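Local coordinates for protein 1-deoxy-D-xylulose 5-phosphate reductoisomerase (Zymomonas mobilis, PDB 1R0K) that catalyses the NADPH-dependent rearrangement and reduction of 1-deoxy-D-xylulose 5-phosphate to 2-C-methyl-D-erythritol 4-phosphate in isoprenoid biosynthesis, using a divalent metal ion, at residues 322-327 against 373-378; 330-335 against 344-349. One frame throughout, in Å; residues are numbered along the deposited sequence.

Contact 1: 322-327 against 373-378; sequences PAVMNA and NEARIQ
With chi1 at 173°, Val324 sets its CG1 branch opposite the backbone N, and it is this methyl that meets Ala375 CB, at 4.1 Å. Arg376 has its CG opposite the carbonyl carbon (chi1 -78°), and from there the chain runs extended to NE; its CG lies alongside Ala327, 4.1 Å from that residue's CB and 4.0 Å from its O. Between these two flanking contacts the methyl groups of Ala327 and Ala375 both point across the interface and meet at a slant, CB to CB at 3.5 Å. Ala375 CB also sits 4.0 Å from Val324 CA, on the backbone itself. Helices 321-337 and 365-385 thus pack in the all-helical C-terminal part of the reductoisomerase; at the short alanine side chains the axes of 322-327 and 373-378 approach to 8.3 Å and cross at -48°. All the touching groups from 322-327 are buried. Arg376 is partly exposed, and its NE forms a salt bridge with Asp372, one turn back on its own helix, while CG is the part that touches Ala327. Tyr357 and Leu354 cover further parts of Val324, while Met325 packs against Leu220 and Ile223 of helix 216-229.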
ATOM      1  N   PRO B 322      24.077  11.419 -15.157  1.00 17.48           N
ATOM      2  CA  PRO B 322      23.724  10.037 -14.814  1.00 17.16           C
ATOM      3  C   PRO B 322      24.384   9.011 -15.742  1.00 15.21           C
ATOM      4  O   PRO B 322      24.877   7.984 -15.286  1.00 14.93           O
ATOM      5  CB  PRO B 322      22.202  10.041 -14.923  1.00 18.09           C
ATOM      6  CG  PRO B 322      21.854  11.447 -14.479  1.00 18.63           C
ATOM      7  CD  PRO B 322      22.870  12.262 -15.247  1.00 18.42           C
ATOM      8  N   ALA B 323      24.397   9.291 -17.042  1.00 13.90           N
ATOM      9  CA  ALA B 323      25.014   8.372 -17.990  1.00 13.36           C
ATOM     10  C   ALA B 323      26.511   8.267 -17.706  1.00 14.41           C
ATOM     11  O   ALA B 323      27.090   7.178 -17.753  1.00 13.45           O
ATOM     12  CB  ALA B 323      24.780   8.852 -19.429  1.00 13.56           C
ATOM     13  N   VAL B 324      27.137   9.402 -17.415  1.00 13.37           N
ATOM     14  CA  VAL B 324      28.570   9.423 -17.128  1.00 13.09           C
ATOM     15  C   VAL B 324      28.851   8.632 -15.865  1.00 12.08           C
ATOM     16  O   VAL B 324      29.795   7.848 -15.813  1.00 13.41           O
ATOM     17  CB  VAL B 324      29.088  10.872 -16.945  1.00 12.67           C
ATOM     18  CG1 VAL B 324      30.540  10.861 -16.489  1.00 14.47           C
ATOM     19  CG2 VAL B 324      28.950  11.636 -18.253  1.00 13.35           C
ATOM     20  N   MET B 325      28.025   8.834 -14.846  1.00 12.49           N
ATOM     21  CA  MET B 325      28.201   8.119 -13.585  1.00 13.95           C
ATOM     22  C   MET B 325      28.101   6.613 -13.796  1.00 13.79           C
ATOM     23  O   MET B 325      28.923   5.851 -13.285  1.00 15.76           O
ATOM     24  CB  MET B 325      27.142   8.554 -12.575  1.00 14.09           C
ATOM     25  CG  MET B 325      27.286   7.888 -11.217  1.00 15.99           C
ATOM     26  SD  MET B 325      25.906   8.286 -10.132  1.00 15.38           S
ATOM     27  CE  MET B 325      24.716   7.074 -10.671  1.00 20.68           C
ATOM     28  N   ASN B 326      27.089   6.191 -14.549  1.00 13.45           N
ATOM     29  CA  ASN B 326      26.882   4.769 -14.813  1.00 14.76           C
ATOM     30  C   ASN B 326      28.058   4.152 -15.558  1.00 14.45           C
ATOM     31  O   ASN B 326      28.555   3.092 -15.173  1.00 16.39           O
ATOM     32  CB  ASN B 326      25.607   4.552 -15.627  1.00 14.78           C
ATOM     33  CG  ASN B 326      25.364   3.090 -15.930  1.00 18.47           C
ATOM     34  OD1 ASN B 326      25.090   2.297 -15.028  1.00 16.27           O
ATOM     35  ND2 ASN B 326      25.473   2.721 -17.206  1.00 15.81           N
ATOM     36  N   ALA B 327      28.501   4.809 -16.624  1.00 12.63           N
ATOM     37  CA  ALA B 327      29.624   4.302 -17.405  1.00 12.80           C
ATOM     38  C   ALA B 327      30.894   4.230 -16.565  1.00 12.01           C
ATOM     39  O   ALA B 327      31.613   3.236 -16.606  1.00 14.22           O
ATOM     40  CB  ALA B 327      29.857   5.180 -18.629  1.00 12.18           C
ATOM     41  N   ASN B 373      30.662   5.688 -24.066  1.00 15.75           N
ATOM     42  CA  ASN B 373      31.978   5.327 -24.586  1.00 16.00           C
ATOM     43  C   ASN B 373      33.076   6.223 -24.036  1.00 15.33           C
ATOM     44  O   ASN B 373      34.088   5.742 -23.530  1.00 13.52           O
ATOM     45  CB  ASN B 373      31.980   5.415 -26.115  1.00 19.50           C
ATOM     46  CG  ASN B 373      33.380   5.313 -26.704  1.00 24.01           C
ATOM     47  OD1 ASN B 373      34.043   4.286 -26.578  1.00 24.28           O
ATOM     48  ND2 ASN B 373      33.838   6.388 -27.345  1.00 24.00           N
ATOM     49  N   GLU B 374      32.871   7.530 -24.149  1.00 14.49           N
ATOM     50  CA  GLU B 374      33.852   8.497 -23.680  1.00 14.97           C
ATOM     51  C   GLU B 374      34.046   8.426 -22.165  1.00 15.88           C
ATOM     52  O   GLU B 374      35.178   8.454 -21.682  1.00 15.78           O
ATOM     53  CB  GLU B 374      33.426   9.909 -24.091  1.00 15.93           C
ATOM     54  CG  GLU B 374      34.512  10.968 -23.960  1.00 16.21           C
ATOM     55  CD  GLU B 374      35.772  10.626 -24.741  1.00 17.29           C
ATOM     56  OE1 GLU B 374      35.661  10.037 -25.837  1.00 16.61           O
ATOM     57  OE2 GLU B 374      36.877  10.961 -24.263  1.00 17.46           O
ATOM     58  N   ALA B 375      32.945   8.343 -21.420  1.00 12.25           N
ATOM     59  CA  ALA B 375      33.026   8.261 -19.961  1.00 12.75           C
ATOM     60  C   ALA B 375      33.886   7.067 -19.551  1.00 13.16           C
ATOM     61  O   ALA B 375      34.699   7.166 -18.633  1.00 13.64           O
ATOM     62  CB  ALA B 375      31.632   8.133 -19.361  1.00 10.72           C
ATOM     63  N   ARG B 376      33.692   5.938 -20.230  1.00 13.25           N
ATOM     64  CA  ARG B 376      34.457   4.723 -19.962  1.00 13.62           C
ATOM     65  C   ARG B 376      35.950   4.950 -20.178  1.00 14.80           C
ATOM     66  O   ARG B 376      36.782   4.506 -19.387  1.00 13.56           O
ATOM     67  CB  ARG B 376      33.990   3.587 -20.878  1.00 15.02           C
ATOM     68  CG  ARG B 376      32.694   2.922 -20.452  1.00 15.03           C
ATOM     69  CD  ARG B 376      32.124   2.040 -21.559  1.00 17.90           C
ATOM     70  NE  ARG B 376      30.992   1.251 -21.084  1.00 20.14           N
ATOM     71  CZ  ARG B 376      31.109   0.114 -20.401  1.00 22.55           C
ATOM     72  NH1 ARG B 376      32.314  -0.376 -20.125  1.00 21.24           N
ATOM     73  NH2 ARG B 376      30.026  -0.524 -19.975  1.00 18.99           N
ATOM     74  N   ILE B 377      36.291   5.629 -21.266  1.00 14.54           N
ATOM     75  CA  ILE B 377      37.688   5.900 -21.571  1.00 14.77           C
ATOM     76  C   ILE B 377      38.298   6.861 -20.549  1.00 15.30           C
ATOM     77  O   ILE B 377      39.419   6.656 -20.090  1.00 16.30           O
ATOM     78  CB  ILE B 377      37.822   6.476 -22.992  1.00 14.42           C
ATOM     79  CG1 ILE B 377      37.480   5.387 -24.011  1.00 15.88           C
ATOM     80  CG2 ILE B 377      39.231   7.011 -23.217  1.00 15.96           C
ATOM     81  CD1 ILE B 377      37.460   5.866 -25.440  1.00 17.86           C
ATOM     82  N   GLN B 378      37.554   7.901 -20.190  1.00 17.28           N
ATOM     83  CA  GLN B 378      38.021   8.888 -19.214  1.00 17.65           C
ATOM     84  C   GLN B 378      38.192   8.265 -17.826  1.00 18.73           C
ATOM     85  O   GLN B 378      39.157   8.554 -17.114  1.00 17.23           O
ATOM     86  CB  GLN B 378      37.025  10.040 -19.133  1.00 19.22           C
ATOM     87  CG  GLN B 378      36.850  10.789 -20.434  1.00 24.24           C
ATOM     88  CD  GLN B 378      37.830  11.923 -20.571  1.00 29.84           C
ATOM     89  OE1 GLN B 378      39.046  11.733 -20.446  1.00 31.91           O
ATOM     90  NE2 GLN B 378      37.311  13.121 -20.825  1.00 31.99           N
TER

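Contact 2: 330-335 against 344-349; sequences EIAVAA and LDIAKI
Ala332 meets segment 344-349 through its single methyl group, which points across the interface and touches two residues one turn apart. On one of them, Ile346, it lies 3.7 Å from both the CG2 methyl and the backbone O. On the other, Ile349, the nearest atom is the branched CB at 4.0 Å, with CG2 slightly farther away. The methyl thus rests against both Ile346 and Ile349, and the backbones come close here, Ala332 and Ile346 having their CA atoms 5.0 Å apart. Ile346 adds to the fit from its other branch: CG1 comes to 4.0 Å from the Ala332 O. Its chi1 of -63° places CG2 opposite the backbone N and CG1 opposite the carbonyl carbon, which divides the two branches between the methyl and the carbonyl oxygen of the same alanine. Val333, next in sequence, contributes its CG2 methyl, 4.1 Å from Ile346 CG2, the two side chains meeting at a slant. Ile210 of helix 206-214 packs on both Val333 and Ile346. On the partner segment, Asp345 OD2 accepts a hydrogen bond from the backbone N of Gly342. The axes of 330-335 and 345-349 approach to 8.7 Å with N-to-C directions 153° apart, the arrangement of an antiparallel helical hairpin, formed here by helices 321-337 and 345-356, consecutive members of the C-terminal helical region.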
ATOM      1  N   GLU B 330      30.911   1.264 -14.292  1.00 12.90           N
ATOM      2  CA  GLU B 330      31.182   0.002 -14.979  1.00 13.66           C
ATOM      3  C   GLU B 330      32.685  -0.266 -15.007  1.00 13.69           C
ATOM      4  O   GLU B 330      33.137  -1.368 -14.706  1.00 14.21           O
ATOM      5  CB  GLU B 330      30.651   0.046 -16.417  1.00 15.32           C
ATOM      6  CG  GLU B 330      29.136   0.012 -16.530  1.00 17.53           C
ATOM      7  CD  GLU B 330      28.562  -1.393 -16.418  1.00 21.49           C
ATOM      8  OE1 GLU B 330      29.300  -2.328 -16.032  1.00 22.69           O
ATOM      9  OE2 GLU B 330      27.360  -1.560 -16.712  1.00 23.10           O
ATOM     10  N   ILE B 331      33.449   0.759 -15.375  1.00 13.00           N
ATOM     11  CA  ILE B 331      34.901   0.668 -15.453  1.00 11.94           C
ATOM     12  C   ILE B 331      35.518   0.472 -14.077  1.00 11.80           C
ATOM     13  O   ILE B 331      36.360  -0.401 -13.888  1.00 12.92           O
ATOM     14  CB  ILE B 331      35.499   1.957 -16.083  1.00 12.24           C
ATOM     15  CG1 ILE B 331      35.055   2.072 -17.540  1.00 13.74           C
ATOM     16  CG2 ILE B 331      37.019   1.940 -15.997  1.00 12.92           C
ATOM     17  CD1 ILE B 331      35.620   0.982 -18.427  1.00 15.38           C
ATOM     18  N   ALA B 332      35.093   1.291 -13.120  1.00 12.88           N
ATOM     19  CA  ALA B 332      35.621   1.219 -11.767  1.00 12.34           C
ATOM     20  C   ALA B 332      35.381  -0.143 -11.124  1.00 14.21           C
ATOM     21  O   ALA B 332      36.286  -0.712 -10.518  1.00 12.12           O
ATOM     22  CB  ALA B 332      35.009   2.323 -10.911  1.00 13.92           C
ATOM     23  N   VAL B 333      34.160  -0.661 -11.247  1.00 13.62           N
ATOM     24  CA  VAL B 333      33.837  -1.967 -10.676  1.00 14.56           C
ATOM     25  C   VAL B 333      34.725  -3.051 -11.295  1.00 14.80           C
ATOM     26  O   VAL B 333      35.303  -3.874 -10.585  1.00 13.19           O
ATOM     27  CB  VAL B 333      32.340  -2.314 -10.903  1.00 12.99           C
ATOM     28  CG1 VAL B 333      32.067  -3.760 -10.534  1.00 11.38           C
ATOM     29  CG2 VAL B 333      31.466  -1.388 -10.064  1.00 13.35           C
ATOM     30  N   ALA B 334      34.841  -3.042 -12.620  1.00 15.98           N
ATOM     31  CA  ALA B 334      35.669  -4.022 -13.316  1.00 15.96           C
ATOM     32  C   ALA B 334      37.119  -3.929 -12.844  1.00 16.74           C
ATOM     33  O   ALA B 334      37.795  -4.946 -12.685  1.00 17.46           O
ATOM     34  CB  ALA B 334      35.587  -3.800 -14.828  1.00 18.14           C
ATOM     35  N   ALA B 335      37.595  -2.706 -12.619  1.00 16.60           N
ATOM     36  CA  ALA B 335      38.964  -2.490 -12.154  1.00 14.96           C
ATOM     37  C   ALA B 335      39.135  -3.103 -10.769  1.00 15.22           C
ATOM     38  O   ALA B 335      40.145  -3.745 -10.485  1.00 16.08           O
ATOM     39  CB  ALA B 335      39.274  -1.000 -12.106  1.00 12.71           C
ATOM     40  N   LEU B 344      36.986   1.102  -1.990  1.00 13.21           N
ATOM     41  CA  LEU B 344      36.545   2.486  -1.865  1.00 14.97           C
ATOM     42  C   LEU B 344      36.968   3.380  -3.018  1.00 15.14           C
ATOM     43  O   LEU B 344      36.487   4.511  -3.139  1.00 15.45           O
ATOM     44  CB  LEU B 344      37.034   3.088  -0.544  1.00 14.10           C
ATOM     45  CG  LEU B 344      36.482   2.416   0.717  1.00 14.40           C
ATOM     46  CD1 LEU B 344      36.995   3.152   1.958  1.00 15.54           C
ATOM     47  CD2 LEU B 344      34.958   2.428   0.686  1.00 12.64           C
ATOM     48  N   ASP B 345      37.866   2.884  -3.864  1.00 15.02           N
ATOM     49  CA  ASP B 345      38.321   3.666  -5.009  1.00 15.06           C
ATOM     50  C   ASP B 345      37.259   3.692  -6.107  1.00 15.09           C
ATOM     51  O   ASP B 345      37.298   4.542  -6.999  1.00 15.39           O
ATOM     52  CB  ASP B 345      39.624   3.098  -5.589  1.00 14.70           C
ATOM     53  CG  ASP B 345      40.816   3.298  -4.674  1.00 16.86           C
ATOM     54  OD1 ASP B 345      40.925   4.377  -4.061  1.00 19.23           O
ATOM     55  OD2 ASP B 345      41.656   2.380  -4.583  1.00 18.07           O
ATOM     56  N   ILE B 346      36.317   2.757  -6.049  1.00 14.74           N
ATOM     57  CA  ILE B 346      35.258   2.701  -7.050  1.00 14.44           C
ATOM     58  C   ILE B 346      34.496   4.018  -7.087  1.00 13.79           C
ATOM     59  O   ILE B 346      34.444   4.683  -8.124  1.00 13.42           O
ATOM     60  CB  ILE B 346      34.274   1.548  -6.768  1.00 14.44           C
ATOM     61  CG1 ILE B 346      35.008   0.209  -6.871  1.00 15.24           C
ATOM     62  CG2 ILE B 346      33.119   1.592  -7.761  1.00 12.98           C
ATOM     63  CD1 ILE B 346      34.214  -0.978  -6.371  1.00 13.71           C
ATOM     64  N   ALA B 347      33.911   4.402  -5.956  1.00 13.44           N
ATOM     65  CA  ALA B 347      33.162   5.652  -5.891  1.00 13.73           C
ATOM     66  C   ALA B 347      34.069   6.851  -6.149  1.00 15.36           C
ATOM     67  O   ALA B 347      33.616   7.879  -6.650  1.00 14.33           O
ATOM     68  CB  ALA B 347      32.477   5.796  -4.526  1.00 13.60           C
ATOM     69  N   LYS B 348      35.346   6.735  -5.797  1.00 16.35           N
ATOM     70  CA  LYS B 348      36.266   7.846  -6.029  1.00 18.22           C
ATOM     71  C   LYS B 348      36.498   8.046  -7.520  1.00 15.96           C
ATOM     72  O   LYS B 348      36.486   9.172  -8.008  1.00 17.44           O
ATOM     73  CB  LYS B 348      37.598   7.610  -5.308  1.00 21.09           C
ATOM     74  CG  LYS B 348      37.473   7.724  -3.795  1.00 25.58           C
ATOM     75  CD  LYS B 348      38.812   7.582  -3.087  1.00 29.86           C
ATOM     76  CE  LYS B 348      38.625   7.676  -1.576  1.00 31.84           C
ATOM     77  NZ  LYS B 348      39.918   7.604  -0.834  1.00 35.43           N
ATOM     78  N   ILE B 349      36.703   6.954  -8.248  1.00 16.16           N
ATOM     79  CA  ILE B 349      36.913   7.045  -9.686  1.00 15.44           C
ATOM     80  C   ILE B 349      35.657   7.616 -10.330  1.00 15.39           C
ATOM     81  O   ILE B 349      35.737   8.454 -11.232  1.00 15.47           O
ATOM     82  CB  ILE B 349      37.210   5.659 -10.311  1.00 16.51           C
ATOM     83  CG1 ILE B 349      38.552   5.120  -9.797  1.00 17.13           C
ATOM     84  CG2 ILE B 349      37.222   5.760 -11.830  1.00 16.19           C
ATOM     85  CD1 ILE B 349      39.740   5.983 -10.123  1.00 21.10           C
TER

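Both contacts use helix 321-337, contact 1 near its start and contact 2 farther along, with their centres about 12 Å apart. Contact 2 joins neighbours in sequence, whereas contact 1 brings in helix 365-385 from beyond them, so the hairpin is nested inside the longer loop. Each is apolar and built round alanine, but branched isoleucines face the alanine in contact 2, and another alanine does so in contact 1. All touching residues of contact 2 are buried; contact 1 has a partly exposed edge at Arg376. That arginine also links them, its O packing against Ile331 CG1 at 3.5 Å and its NH2 against Glu330 CG.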